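Local coordinates for protein ABC sugar (Ribose) transporter, periplasmic substrate-binding subunit (Rhodobacter sphaeroides, PDB 3L49) that probably binds a sugar in the periplasm and delivers it to its ABC transporter, as related solute-binding proteins do, at residues H17-K22 / Q246-I251; P62-E67 / P88-D93; A112-Q117 / A240-A245; G126-F131 / P155-I160; D166-T171 / A197-P202. One frame throughout, in Å; residues are numbered along the deposited sequence. Where two conformers were deposited one is given.

In the fold
The chain folds as a two-lobed periplasmic binding protein: each lobe is built on a mostly parallel sheet with helices on both faces, and the chain crosses between the lobes. Contact 1 joins the starts of helices 18-33 and 248-263, bringing together residues more than 220 apart in sequence. Contact 2 pairs two strands of the first lobe, about 17 Å centre to centre from contact 1 and touching it through Trp19 and Asp93. Contacts 3, 4 and 5 belong to the other lobe, contacts 4 and 5 falling in sequence between the segments of contact 3. Contacts 2 and 4 lie farthest apart, centres about 38 Å. Across the cleft, His17 meets Trp199 of contact 5 beside a bound unknown ligand.

Contact 1. Residues H17-K22 / Q246-I251; sequences HDWDLK and QQPSEI
This is a buried packing contact between the first turns of helices 18-33 and 248-263, at an interlobe crossover: strand 240-245 of one lobe leads through Gln246 into the other, consistent with the hinge region of periplasmic binding proteins. Trp19 carries it. Its CG stands anti to the backbone N (chi1 -169°), which swings the indole across to the other helix, and Pro248 lies over one face of it. Pro248 CB sits 3.6 Å from the centroid of the five-membered ring and just 5° off the normal, a well-centred CH-pi contact. Farther along the indole, Ile251 CD1 meets Trp19 CZ2 at 4.0 Å. The amide of Gln246 comes up beside the pyrrole nitrogen, its plane 24° from the ring. Trp19 NE1 and Gln246 NE2 are 3.1 Å apart, but both are donors and make no bond; Gln246 is held instead by Ser105 through OE1 and by the unknown ligand through NE2.

On the outer side Lys22 bends back to a salt bridge within its own helix, NZ to Asp18 OD2 at 2.9 Å. A water donates to Lys22 O (2.7 Å) and also hydrogen-bonds Ser249 OG (2.7 Å). Direct attraction between the helices is therefore apolar, with the polar link made through solvent, and the close N-H pair at the cleft is probably tolerated because outside partners fix the amide.

Contact 2. Residues P62-E67 / P88-D93; sequences PDAIIE and PLFTVD
Strands 64-67 and 89-92 run parallel, their axes 4.5 Å apart at closest and inclined by 22°, with Ile65 beside Leu89, Ile66 beside Phe90 and Glu67 beside Thr91. Four backbone bonds join them. The first, Ile65 N to Pro88 O at 2.9 Å, is nearly straight; Phe90 N to Ile65 O, Glu67 N to Phe90 O and Val92 N to Glu67 O follow. The strands are the two ends of a beta-alpha-beta unit whose helix, 72-84, packs on the face bearing Ile65, Glu67, Leu89 and Thr91. On that face Ile65 CG2 meets Leu89 CD1 at 4.0 Å, and Glu67 CB lies 4.0 Å from Thr91 CG2. The polar ends turn to neighbours: Glu67 OE1 is bonded to Thr94 OG1, and Thr91 OG1 has Asn102 OD1 as its main partner and Thr94 O as a second. The face of Ile66 and Phe90 is lined mainly by apolar groups. Ala64 CB touches Pro88 CB at 3.9 Å and Phe90 CE2 at 4.2 Å, and Ile66 sends CG2 to Val92 CG1 at 3.7 Å. Helix 248-263 covers this face, where Val259 touches Ala64, Ile66 and Phe90, and Gln27 of helix 18-33 touches Ile66 and Val92.

Contact 3. Residues A112-Q117 / A240-A245; sequences AELALQ and AGAVAA
Helix 112-117 and strand 240-245 run almost exactly antiparallel, 172° between their directions, with the axes 8.9 Å apart at closest; the nearest pair of CA atoms is Leu114 and Ala244, at 6.8 Å. The helix is regular here, Leu116 N bonding back to Ala112 O and Gln117 N to Glu113 O. Leu114 and Gln117, one turn apart on the same side of it, supply the side chains that reach the strand.

Leu114 has CG anti to the backbone N (chi1 -173°) and presents the methyl CD1, which rests on the strand's main chain more than on any side chain: it is 3.9 Å from Ala242 O, 4.3 Å from Ala244 N and 4.2 Å from Ala242 CB. Gln117 also leaves the backbone with CG anti, then bends at chi2 (62°). Its CG touches Ala242 CB at 4.0 Å, while its amide turns along its own helix, NE2 bonding Asp121 OD2. The contact is thus made by aliphatic carbon, even where a glutamine takes part. Ala242 and Ala244 both point at the helix, and their small methyls let Leu114 settle close to the peptide groups. Val243 points the other way, onto Phe229 of helix 227-234. Leu114 and Gln117 spread beyond this strand as well, Leu114 onto Tyr221 and Leu278, Gln117 onto Leu278 and Thr280.

A helix laid on one face of a central sheet, with helix 227-234 on the opposite face of the sheet, is the layered alpha/beta build of the Rossmann-like lobes of periplasmic binding proteins.

Contact 4. Residues G126-F131 / P155-I160; sequences GNVLVF and PDVKII
Strands 126-131 and 157-159 close a beta-alpha-beta unit through helix 138-152, with 157-159 the outermost strand at this end of the sheet. They run parallel, and four backbone bonds join them from Gly126 N to Asp156 O up to Ile160 N to Val128 O; the shortest, Val128 N to Lys158 O, measures 2.7 Å, though bent at the hydrogen (138°). At Gly126 (phi 136°) a CB would collide with the preceding carbonyl oxygen, so only glycine fits easily.

The tight side is the face of Val128, Val130, Val157 and Ile159. Val128 CG2 meets Val157 CG1 at 4.0 Å and Val130 CG2 meets Ile159 CG2 at 3.9 Å. Helix 107-122 packs on Val128 and Val157, helix 138-152 on Val157 and Ile159; Val130 lies against Trp196. The other side is looser and more exposed. Asn127 and Lys158 run alongside each other, Asn127 OD1 next to Lys158 CB; ND2 bonds Asp191 O, and the lysine leads its amine away.

Ile160 leans back over the first strand, its CG1 3.3 Å from Val128 O and its CD1 4.0 Å from Asn127 CB; chi1 of 27°, far from staggered, probably reflects strain. An alanine here would lose both carbons and would probably leave this end of the edge strand less firmly seated beside Leu129. Beyond Ile160 N a water takes over, accepting from Val130 N at 2.8 Å and donating to Ile160 O at 2.7 Å.

Contact 5. Residues D166-T171 / A197-P202; sequences DVIPNT and ACWDVP
The loop leading into helix 171-185 packs here on the start of helix 200-212, in one lobe of the periplasmic binding protein fold, at the wall of the ligand cleft. The segment begins with Asp166, whose CG is tucked between its own N and C (chi1 48°). That turns OD2 to the indole: Trp199 NE1 donates to it at 2.7 Å, the oxygen lying in the ring plane and met nearly along its C-O axis, although the N-H bends to 144°. OD1 accepts from Gly133 N, so two N-H groups hold the buried carboxylate and probably favour its charged form. Val167 contributes its carbonyl, to which Thr171 OG1 donates at 2.7 Å, drawing the loop in upon itself. Ile168 reaches the far end of the indole, CD1 lying 3.6 Å from Trp199 CH2. A cis peptide precedes Pro169, and Asn170 takes the N-cap position without a side-chain capping bond. Thr171 then points its methyl into the junction, CG2 standing 3.7 Å from Trp199 CZ2 and 3.8 Å from Val201 CG1.

Trp199 also meets the rings of His17 and Phe134 and comes within about 4 Å of the unknown ligand. A leucine here would lose the N-H to Asp166 and the six-membered ring end that Ile168 and Thr171 touch, and would probably loosen this cleft wall. Next to it, Cys198 is tied by a disulfide to Cys140. One face of the indole is covered from the helix that follows it, Pro202 CD lying 3.5 Å above the Trp199 ring plane, toward the rim.

Contact 1. Residues H17-K22 / Q246-I251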
# COMPACT_ATOMS: atom_id res chain seq x y z
N HIS A 17 -5.52 -1.43 9.58
CA HIS A 17 -4.32 -2.25 9.64
C HIS A 17 -3.19 -1.29 9.79
O HIS A 17 -3.17 -0.11 9.54
CB HIS A 17 -4.09 -3.14 8.42
CG HIS A 17 -3.91 -2.38 7.14
ND1 HIS A 17 -2.67 -2.13 6.60
CD2 HIS A 17 -4.81 -1.81 6.31
CE1 HIS A 17 -2.81 -1.44 5.48
NE2 HIS A 17 -4.10 -1.24 5.28
N ASP A 18 -2.09 -1.99 9.99
CA ASP A 18 -0.87 -1.46 10.63
C ASP A 18 -0.19 -0.31 9.88
O ASP A 18 0.23 0.65 10.48
CB ASP A 18 0.13 -2.59 10.84
CG ASP A 18 1.28 -2.20 11.71
OD1 ASP A 18 1.04 -1.88 12.88
OD2 ASP A 18 2.42 -2.23 11.25
N TRP A 19 -0.04 -0.45 8.59
CA TRP A 19 0.62 0.55 7.80
C TRP A 19 -0.20 1.83 7.85
O TRP A 19 0.32 2.88 8.11
CB TRP A 19 0.82 0.06 6.36
CG TRP A 19 1.71 0.90 5.50
CD1 TRP A 19 3.00 0.65 5.17
CD2 TRP A 19 1.37 2.10 4.84
NE1 TRP A 19 3.46 1.61 4.36
CE2 TRP A 19 2.48 2.52 4.13
CE3 TRP A 19 0.21 2.86 4.76
CZ2 TRP A 19 2.48 3.64 3.39
CZ3 TRP A 19 0.22 3.96 4.03
CH2 TRP A 19 1.34 4.36 3.36
N ASP A 20 -1.49 1.70 7.64
CA ASP A 20 -2.40 2.84 7.63
C ASP A 20 -2.41 3.57 8.95
O ASP A 20 -2.38 4.79 8.98
CB ASP A 20 -3.82 2.39 7.28
CG ASP A 20 -3.98 2.02 5.82
OD1 ASP A 20 -2.96 1.73 5.15
OD2 ASP A 20 -5.13 2.01 5.34
N LEU A 21 -2.46 2.81 10.05
CA LEU A 21 -2.48 3.38 11.39
C LEU A 21 -1.19 4.14 11.69
O LEU A 21 -1.24 5.24 12.23
CB LEU A 21 -2.76 2.31 12.45
CG LEU A 21 -2.77 2.81 13.90
CD1 LEU A 21 -3.91 3.78 14.15
CD2 LEU A 21 -2.79 1.66 14.92
N LYS A 22 -0.06 3.55 11.32
CA LYS A 22 1.26 4.20 11.46
C LYS A 22 1.38 5.53 10.70
O LYS A 22 1.91 6.49 11.24
CB LYS A 22 2.39 3.25 11.05
CG LYS A 22 3.21 2.66 12.20
CD LYS A 22 2.44 1.62 13.01
CE LYS A 22 3.39 0.60 13.64
NZ LYS A 22 4.02 -0.29 12.62
N GLN A 246 8.35 -0.98 4.06
CA GLN A 246 8.24 0.47 3.95
C GLN A 246 8.34 1.17 5.30
O GLN A 246 8.34 0.53 6.34
CB GLN A 246 6.89 0.84 3.34
CG GLN A 246 6.65 0.35 1.92
CD GLN A 246 5.34 0.88 1.40
OE1 GLN A 246 5.29 1.94 0.77
NE2 GLN A 246 4.25 0.18 1.71
N GLN A 247 8.39 2.51 5.28
CA GLN A 247 8.37 3.30 6.51
C GLN A 247 7.17 4.25 6.60
O GLN A 247 7.33 5.46 6.36
CB GLN A 247 9.68 4.09 6.64
CG GLN A 247 10.94 3.24 6.70
CD GLN A 247 12.18 3.99 6.26
OE1 GLN A 247 12.25 5.22 6.39
NE2 GLN A 247 13.16 3.27 5.75
N PRO A 248 5.96 3.72 6.91
CA PRO A 248 4.76 4.57 7.01
C PRO A 248 4.87 5.72 8.00
O PRO A 248 4.39 6.82 7.71
CB PRO A 248 3.66 3.59 7.45
CG PRO A 248 4.38 2.40 7.98
CD PRO A 248 5.61 2.30 7.15
N SER A 249 5.52 5.49 9.14
CA SER A 249 5.78 6.55 10.11
C SER A 249 6.64 7.68 9.54
O SER A 249 6.43 8.85 9.87
CB SER A 249 6.39 6.00 11.40
OG SER A 249 5.41 5.28 12.13
N GLU A 250 7.60 7.33 8.69
CA GLU A 250 8.39 8.35 7.98
C GLU A 250 7.58 9.09 6.94
O GLU A 250 7.67 10.32 6.86
CB GLU A 250 9.64 7.76 7.34
CG GLU A 250 10.84 7.85 8.23
CD GLU A 250 11.31 9.27 8.50
OE1 GLU A 250 11.51 9.60 9.69
OE2 GLU A 250 11.48 10.05 7.53
N ILE A 251 6.81 8.34 6.15
CA ILE A 251 5.95 8.90 5.10
C ILE A 251 4.99 9.96 5.67
O ILE A 251 4.92 11.07 5.14
CB ILE A 251 5.20 7.77 4.32
CG1 ILE A 251 6.12 7.14 3.27
CG2 ILE A 251 3.96 8.28 3.65
CD1 ILE A 251 5.96 5.63 3.08
O HOH W 1 3.39 6.39 13.46

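Contact 2. Residues P62-E67 / P88-D93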
# COMPACT_ATOMS: atom_id res chain seq x y z
N PRO A 62 -9.49 24.54 6.20
CA PRO A 62 -8.20 24.46 6.87
C PRO A 62 -7.12 25.12 6.01
O PRO A 62 -7.37 25.48 4.85
CB PRO A 62 -7.96 22.95 7.00
CG PRO A 62 -9.04 22.26 6.18
CD PRO A 62 -9.77 23.32 5.42
N ASP A 63 -5.93 25.28 6.59
CA ASP A 63 -4.79 25.82 5.85
C ASP A 63 -4.25 24.85 4.77
O ASP A 63 -3.66 25.30 3.79
CB ASP A 63 -3.68 26.28 6.80
CG ASP A 63 -4.18 27.32 7.81
OD1 ASP A 63 -3.96 28.53 7.59
OD2 ASP A 63 -4.81 26.92 8.82
N ALA A 64 -4.47 23.55 4.96
CA ALA A 64 -4.23 22.51 3.94
C ALA A 64 -4.89 21.18 4.28
O ALA A 64 -5.22 20.90 5.43
CB ALA A 64 -2.73 22.30 3.70
N ILE A 65 -5.06 20.34 3.26
CA ILE A 65 -5.61 18.99 3.44
C ILE A 65 -4.58 17.92 3.03
O ILE A 65 -3.93 18.05 1.98
CB ILE A 65 -6.95 18.82 2.67
CG1 ILE A 65 -8.04 19.67 3.35
CG2 ILE A 65 -7.38 17.34 2.57
CD1 ILE A 65 -9.32 19.84 2.53
N ILE A 66 -4.40 16.90 3.87
CA ILE A 66 -3.64 15.70 3.49
C ILE A 66 -4.57 14.52 3.28
O ILE A 66 -5.30 14.11 4.17
CB ILE A 66 -2.54 15.31 4.51
CG1 ILE A 66 -1.75 16.52 5.01
CG2 ILE A 66 -1.59 14.31 3.85
CD1 ILE A 66 -0.69 16.17 6.04
N GLU A 67 -4.53 13.95 2.08
CA GLU A 67 -5.37 12.82 1.76
C GLU A 67 -4.52 11.54 1.82
O GLU A 67 -3.44 11.50 1.26
CB GLU A 67 -6.00 13.02 0.38
CG GLU A 67 -7.27 12.22 0.11
CD GLU A 67 -7.01 10.74 -0.08
OE1 GLU A 67 -5.97 10.38 -0.66
OE2 GLU A 67 -7.85 9.94 0.36
N PRO A 88 -4.81 24.07 -0.31
CA PRO A 88 -3.64 23.28 -0.70
C PRO A 88 -3.81 21.79 -0.39
O PRO A 88 -4.17 21.42 0.73
CB PRO A 88 -2.52 23.88 0.14
CG PRO A 88 -2.97 25.25 0.46
CD PRO A 88 -4.44 25.14 0.64
N LEU A 89 -3.57 20.95 -1.39
CA LEU A 89 -3.77 19.51 -1.26
C LEU A 89 -2.44 18.73 -1.33
O LEU A 89 -1.63 18.93 -2.22
CB LEU A 89 -4.78 19.00 -2.29
CG LEU A 89 -5.14 17.51 -2.37
CD1 LEU A 89 -5.61 16.93 -1.03
CD2 LEU A 89 -6.18 17.28 -3.46
N PHE A 90 -2.26 17.86 -0.35
CA PHE A 90 -1.09 17.01 -0.24
C PHE A 90 -1.61 15.59 -0.10
O PHE A 90 -2.68 15.38 0.47
CB PHE A 90 -0.27 17.41 0.98
CG PHE A 90 0.39 18.74 0.85
CD1 PHE A 90 1.70 18.83 0.38
CD2 PHE A 90 -0.30 19.91 1.15
CE1 PHE A 90 2.32 20.07 0.23
CE2 PHE A 90 0.32 21.16 1.01
CZ PHE A 90 1.63 21.23 0.54
N THR A 91 -0.88 14.62 -0.63
CA THR A 91 -1.28 13.23 -0.46
C THR A 91 -0.19 12.37 0.13
O THR A 91 1.00 12.66 -0.02
CB THR A 91 -1.72 12.57 -1.79
OG1 THR A 91 -0.67 12.71 -2.76
CG2 THR A 91 -3.02 13.19 -2.33
N VAL A 92 -0.61 11.31 0.83
CA VAL A 92 0.28 10.19 1.05
C VAL A 92 -0.22 9.00 0.25
O VAL A 92 -1.39 8.62 0.33
CB VAL A 92 0.63 9.91 2.58
CG1 VAL A 92 0.19 11.05 3.47
CG2 VAL A 92 0.11 8.58 3.08
N ASP A 93 0.68 8.49 -0.60
CA ASP A 93 0.44 7.38 -1.54
C ASP A 93 -0.47 7.67 -2.74
O ASP A 93 -0.32 7.06 -3.80
CB ASP A 93 0.01 6.09 -0.83
CG ASP A 93 1.18 5.33 -0.24
OD1 ASP A 93 2.31 5.88 -0.20
OD2 ASP A 93 0.98 4.17 0.17

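Contact 3. Residues A112-Q117 / A240-A245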
# COMPACT_ATOMS: atom_id res chain seq x y z
N ALA A 112 9.32 -3.72 -9.03
CA ALA A 112 10.25 -4.46 -9.87
C ALA A 112 11.08 -5.46 -9.06
O ALA A 112 11.08 -6.65 -9.38
CB ALA A 112 11.15 -3.51 -10.65
N GLU A 113 11.74 -4.98 -8.00
CA GLU A 113 12.62 -5.81 -7.18
C GLU A 113 11.92 -7.01 -6.54
O GLU A 113 12.48 -8.10 -6.52
CB GLU A 113 13.32 -4.99 -6.10
CG GLU A 113 14.48 -4.16 -6.64
CD GLU A 113 15.02 -3.17 -5.63
OE1 GLU A 113 15.29 -3.57 -4.47
OE2 GLU A 113 15.19 -1.99 -6.00
N LEU A 114 10.71 -6.79 -6.03
CA LEU A 114 9.91 -7.87 -5.47
C LEU A 114 9.62 -8.93 -6.54
O LEU A 114 9.86 -10.13 -6.33
CB LEU A 114 8.62 -7.33 -4.85
CG LEU A 114 7.75 -8.34 -4.07
CD1 LEU A 114 8.36 -8.66 -2.73
CD2 LEU A 114 6.34 -7.83 -3.89
N ALA A 115 9.16 -8.48 -7.71
CA ALA A 115 8.91 -9.37 -8.85
C ALA A 115 10.17 -10.12 -9.28
O ALA A 115 10.12 -11.32 -9.55
CB ALA A 115 8.35 -8.59 -10.01
N LEU A 116 11.30 -9.41 -9.30
CA LEU A 116 12.59 -9.98 -9.67
C LEU A 116 13.04 -11.04 -8.67
O LEU A 116 13.55 -12.10 -9.06
CB LEU A 116 13.66 -8.90 -9.81
CG LEU A 116 13.61 -8.05 -11.08
CD1 LEU A 116 14.30 -6.73 -10.85
CD2 LEU A 116 14.22 -8.81 -12.26
N GLN A 117 12.82 -10.76 -7.38
CA GLN A 117 13.10 -11.73 -6.32
C GLN A 117 12.29 -13.02 -6.48
O GLN A 117 12.81 -14.12 -6.31
CB GLN A 117 12.81 -11.12 -4.95
CG GLN A 117 13.28 -11.99 -3.82
CD GLN A 117 14.78 -12.18 -3.87
OE1 GLN A 117 15.53 -11.21 -3.89
NE2 GLN A 117 15.22 -13.44 -3.93
N ALA A 240 6.75 -17.86 3.68
CA ALA A 240 6.78 -16.45 3.30
C ALA A 240 8.14 -16.14 2.68
O ALA A 240 9.17 -16.34 3.32
CB ALA A 240 6.50 -15.56 4.49
N GLY A 241 8.13 -15.64 1.44
CA GLY A 241 9.33 -15.54 0.61
C GLY A 241 10.10 -14.23 0.60
O GLY A 241 11.33 -14.25 0.62
N ALA A 242 9.39 -13.10 0.53
CA ALA A 242 10.00 -11.77 0.58
C ALA A 242 8.98 -10.67 0.82
O ALA A 242 7.81 -10.82 0.49
CB ALA A 242 10.81 -11.46 -0.70
N VAL A 243 9.44 -9.57 1.40
CA VAL A 243 8.59 -8.42 1.67
C VAL A 243 9.34 -7.12 1.40
O VAL A 243 10.51 -6.98 1.75
CB VAL A 243 7.98 -8.48 3.11
CG1 VAL A 243 9.06 -8.44 4.20
CG2 VAL A 243 6.96 -7.39 3.32
N ALA A 244 8.67 -6.18 0.73
CA ALA A 244 9.18 -4.83 0.59
C ALA A 244 8.78 -4.01 1.81
O ALA A 244 7.64 -3.55 1.92
CB ALA A 244 8.66 -4.20 -0.69
N ALA A 245 9.71 -3.84 2.75
CA ALA A 245 9.42 -3.16 4.00
C ALA A 245 9.50 -1.64 3.90
O ALA A 245 10.59 -1.09 3.71
CB ALA A 245 10.32 -3.66 5.09

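Contact 4. Residues G126-F131 / P155-I160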
# COMPACT_ATOMS: atom_id res chain seq x y z
N GLY A 126 7.89 -21.38 -13.55
CA GLY A 126 6.79 -21.70 -12.63
C GLY A 126 5.62 -20.76 -12.76
O GLY A 126 5.74 -19.69 -13.35
N ASN A 127 4.48 -21.15 -12.18
CA ASN A 127 3.26 -20.35 -12.25
C ASN A 127 2.96 -19.53 -10.99
O ASN A 127 3.34 -19.92 -9.89
CB ASN A 127 2.06 -21.21 -12.63
CG ASN A 127 2.31 -22.02 -13.89
OD1 ASN A 127 2.78 -21.50 -14.90
ND2 ASN A 127 1.99 -23.31 -13.83
N VAL A 128 2.29 -18.40 -11.17
CA VAL A 128 2.15 -17.40 -10.12
C VAL A 128 0.68 -17.06 -9.90
O VAL A 128 0.01 -16.56 -10.81
CB VAL A 128 2.95 -16.10 -10.45
CG1 VAL A 128 2.65 -14.98 -9.44
CG2 VAL A 128 4.44 -16.36 -10.48
N LEU A 129 0.21 -17.33 -8.69
CA LEU A 129 -1.11 -16.90 -8.25
C LEU A 129 -1.07 -15.43 -7.82
O LEU A 129 -0.27 -15.05 -6.97
CB LEU A 129 -1.58 -17.77 -7.09
CG LEU A 129 -3.04 -17.62 -6.68
CD1 LEU A 129 -3.97 -17.91 -7.86
CD2 LEU A 129 -3.36 -18.52 -5.49
N VAL A 130 -1.94 -14.61 -8.41
CA VAL A 130 -1.92 -13.16 -8.21
C VAL A 130 -3.22 -12.62 -7.61
O VAL A 130 -4.29 -12.85 -8.15
CB VAL A 130 -1.60 -12.38 -9.54
CG1 VAL A 130 -1.84 -10.87 -9.40
CG2 VAL A 130 -0.19 -12.63 -9.99
N PHE A 131 -3.09 -11.91 -6.50
CA PHE A 131 -4.20 -11.16 -5.93
C PHE A 131 -4.16 -9.72 -6.43
O PHE A 131 -3.19 -9.00 -6.17
CB PHE A 131 -4.14 -11.20 -4.41
CG PHE A 131 -4.58 -12.50 -3.81
CD1 PHE A 131 -3.73 -13.61 -3.80
CD2 PHE A 131 -5.84 -12.62 -3.24
CE1 PHE A 131 -4.14 -14.81 -3.25
CE2 PHE A 131 -6.26 -13.81 -2.68
CZ PHE A 131 -5.41 -14.91 -2.68
N PRO A 155 9.41 -16.11 -20.23
CA PRO A 155 8.30 -16.81 -20.88
C PRO A 155 7.80 -18.04 -20.11
O PRO A 155 6.66 -18.45 -20.31
CB PRO A 155 8.87 -17.22 -22.24
CG PRO A 155 10.35 -17.25 -22.04
CD PRO A 155 10.64 -16.16 -21.05
N ASP A 156 8.64 -18.59 -19.24
CA ASP A 156 8.28 -19.75 -18.42
C ASP A 156 7.77 -19.37 -17.03
O ASP A 156 7.49 -20.25 -16.20
CB ASP A 156 9.46 -20.73 -18.30
CG ASP A 156 9.57 -21.66 -19.50
OD1 ASP A 156 8.59 -21.78 -20.28
OD2 ASP A 156 10.63 -22.30 -19.65
N VAL A 157 7.65 -18.07 -16.76
CA VAL A 157 7.00 -17.58 -15.55
C VAL A 157 5.67 -16.95 -15.92
O VAL A 157 5.64 -15.89 -16.54
CB VAL A 157 7.86 -16.57 -14.74
CG1 VAL A 157 7.13 -16.15 -13.49
CG2 VAL A 157 9.17 -17.19 -14.37
N LYS A 158 4.57 -17.61 -15.55
CA LYS A 158 3.24 -17.17 -15.98
C LYS A 158 2.27 -16.91 -14.83
O LYS A 158 2.34 -17.54 -13.78
CB LYS A 158 2.67 -18.16 -16.99
CG LYS A 158 3.17 -17.91 -18.42
CD LYS A 158 2.87 -19.07 -19.36
CE LYS A 158 3.85 -20.22 -19.18
NZ LYS A 158 3.74 -21.23 -20.26
N ILE A 159 1.37 -15.96 -15.06
CA ILE A 159 0.30 -15.62 -14.13
C ILE A 159 -0.91 -16.51 -14.43
O ILE A 159 -1.41 -16.52 -15.56
CB ILE A 159 -0.08 -14.12 -14.25
CG1 ILE A 159 1.08 -13.25 -13.76
CG2 ILE A 159 -1.36 -13.79 -13.49
CD1 ILE A 159 0.98 -11.79 -14.13
N ILE A 160 -1.36 -17.28 -13.43
CA ILE A 160 -2.54 -18.14 -13.64
C ILE A 160 -3.86 -17.36 -13.69
O ILE A 160 -4.06 -16.38 -12.97
CB ILE A 160 -2.63 -19.38 -12.69
CG1 ILE A 160 -1.89 -19.14 -11.36
CG2 ILE A 160 -2.11 -20.63 -13.42
CD1 ILE A 160 -1.35 -20.42 -10.67
O HOH W 2 -3.73 -15.60 -10.39

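Contact 5. Residues D166-T171 / A197-P202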
# COMPACT_ATOMS: atom_id res chain seq x y z
N ASP A 166 -8.19 -9.82 -3.64
CA ASP A 166 -7.98 -9.58 -2.22
C ASP A 166 -8.94 -8.48 -1.77
O ASP A 166 -9.26 -7.59 -2.55
CB ASP A 166 -6.50 -9.30 -1.85
CG ASP A 166 -5.84 -8.25 -2.75
OD1 ASP A 166 -6.07 -8.25 -3.98
OD2 ASP A 166 -5.05 -7.45 -2.21
N VAL A 167 -9.44 -8.57 -0.53
CA VAL A 167 -10.53 -7.69 -0.08
C VAL A 167 -10.30 -7.08 1.30
O VAL A 167 -9.43 -7.50 2.04
CB VAL A 167 -11.90 -8.44 -0.05
CG1 VAL A 167 -12.30 -8.95 -1.45
CG2 VAL A 167 -11.88 -9.58 0.97
N ILE A 168 -11.10 -6.06 1.61
CA ILE A 168 -11.25 -5.50 2.95
C ILE A 168 -12.76 -5.39 3.24
O ILE A 168 -13.51 -4.93 2.37
CB ILE A 168 -10.56 -4.10 3.07
CG1 ILE A 168 -9.04 -4.24 3.04
CG2 ILE A 168 -10.95 -3.39 4.36
CD1 ILE A 168 -8.30 -2.92 2.93
N PRO A 169 -13.23 -5.81 4.44
CA PRO A 169 -12.47 -6.39 5.56
C PRO A 169 -12.39 -7.91 5.45
O PRO A 169 -12.76 -8.47 4.41
CB PRO A 169 -13.28 -5.95 6.78
CG PRO A 169 -14.69 -5.77 6.28
CD PRO A 169 -14.66 -5.72 4.76
N ASN A 170 -11.89 -8.55 6.51
CA ASN A 170 -11.68 -10.01 6.54
C ASN A 170 -10.69 -10.45 5.47
O ASN A 170 -10.91 -11.43 4.75
CB ASN A 170 -13.01 -10.78 6.44
CG ASN A 170 -14.01 -10.38 7.50
OD1 ASN A 170 -15.09 -9.88 7.19
ND2 ASN A 170 -13.66 -10.57 8.77
N THR A 171 -9.59 -9.70 5.39
CA THR A 171 -8.57 -9.86 4.35
C THR A 171 -7.85 -11.20 4.44
O THR A 171 -7.78 -11.94 3.45
CB THR A 171 -7.53 -8.71 4.44
OG1 THR A 171 -8.20 -7.45 4.48
CG2 THR A 171 -6.58 -8.75 3.26
N ALA A 197 0.84 -10.39 -3.95
CA ALA A 197 -0.13 -9.30 -3.73
C ALA A 197 0.58 -7.95 -3.63
O ALA A 197 1.78 -7.89 -3.35
CB ALA A 197 -0.99 -9.55 -2.51
N CYS A 198 -0.16 -6.86 -3.85
CA CYS A 198 0.41 -5.51 -3.80
C CYS A 198 0.58 -5.03 -2.36
O CYS A 198 1.10 -3.94 -2.12
CB CYS A 198 -0.42 -4.51 -4.63
SG CYS A 198 -2.04 -4.09 -3.92
N TRP A 199 0.14 -5.85 -1.42
CA TRP A 199 0.30 -5.56 0.01
C TRP A 199 0.36 -6.83 0.87
O TRP A 199 -0.03 -7.91 0.42
CB TRP A 199 -0.75 -4.55 0.51
CG TRP A 199 -2.19 -5.02 0.48
CD1 TRP A 199 -2.85 -5.59 -0.56
CD2 TRP A 199 -3.13 -4.90 1.54
NE1 TRP A 199 -4.14 -5.87 -0.20
CE2 TRP A 199 -4.35 -5.45 1.08
CE3 TRP A 199 -3.07 -4.39 2.85
CZ2 TRP A 199 -5.49 -5.51 1.88
CZ3 TRP A 199 -4.22 -4.45 3.63
CH2 TRP A 199 -5.40 -5.01 3.15
N ASP A 200 0.87 -6.64 2.08
CA ASP A 200 1.22 -7.69 3.07
C ASP A 200 0.11 -8.58 3.58
O ASP A 200 0.27 -9.79 3.69
CB ASP A 200 1.75 -7.00 4.33
CG ASP A 200 3.22 -7.11 4.48
OD1 ASP A 200 3.80 -8.01 3.84
OD2 ASP A 200 3.79 -6.31 5.24
N VAL A 201 -0.99 -7.93 3.95
CA VAL A 201 -2.05 -8.52 4.76
C VAL A 201 -2.67 -9.80 4.17
O VAL A 201 -2.73 -10.81 4.87
CB VAL A 201 -3.06 -7.43 5.27
CG1 VAL A 201 -4.20 -8.02 6.07
CG2 VAL A 201 -2.33 -6.39 6.12
N PRO A 202 -3.07 -9.80 2.86
CA PRO A 202 -3.53 -11.08 2.30
C PRO A 202 -2.47 -12.19 2.27
O PRO A 202 -2.81 -13.37 2.35
CB PRO A 202 -3.96 -10.72 0.87
CG PRO A 202 -3.27 -9.44 0.57
CD PRO A 202 -3.14 -8.71 1.87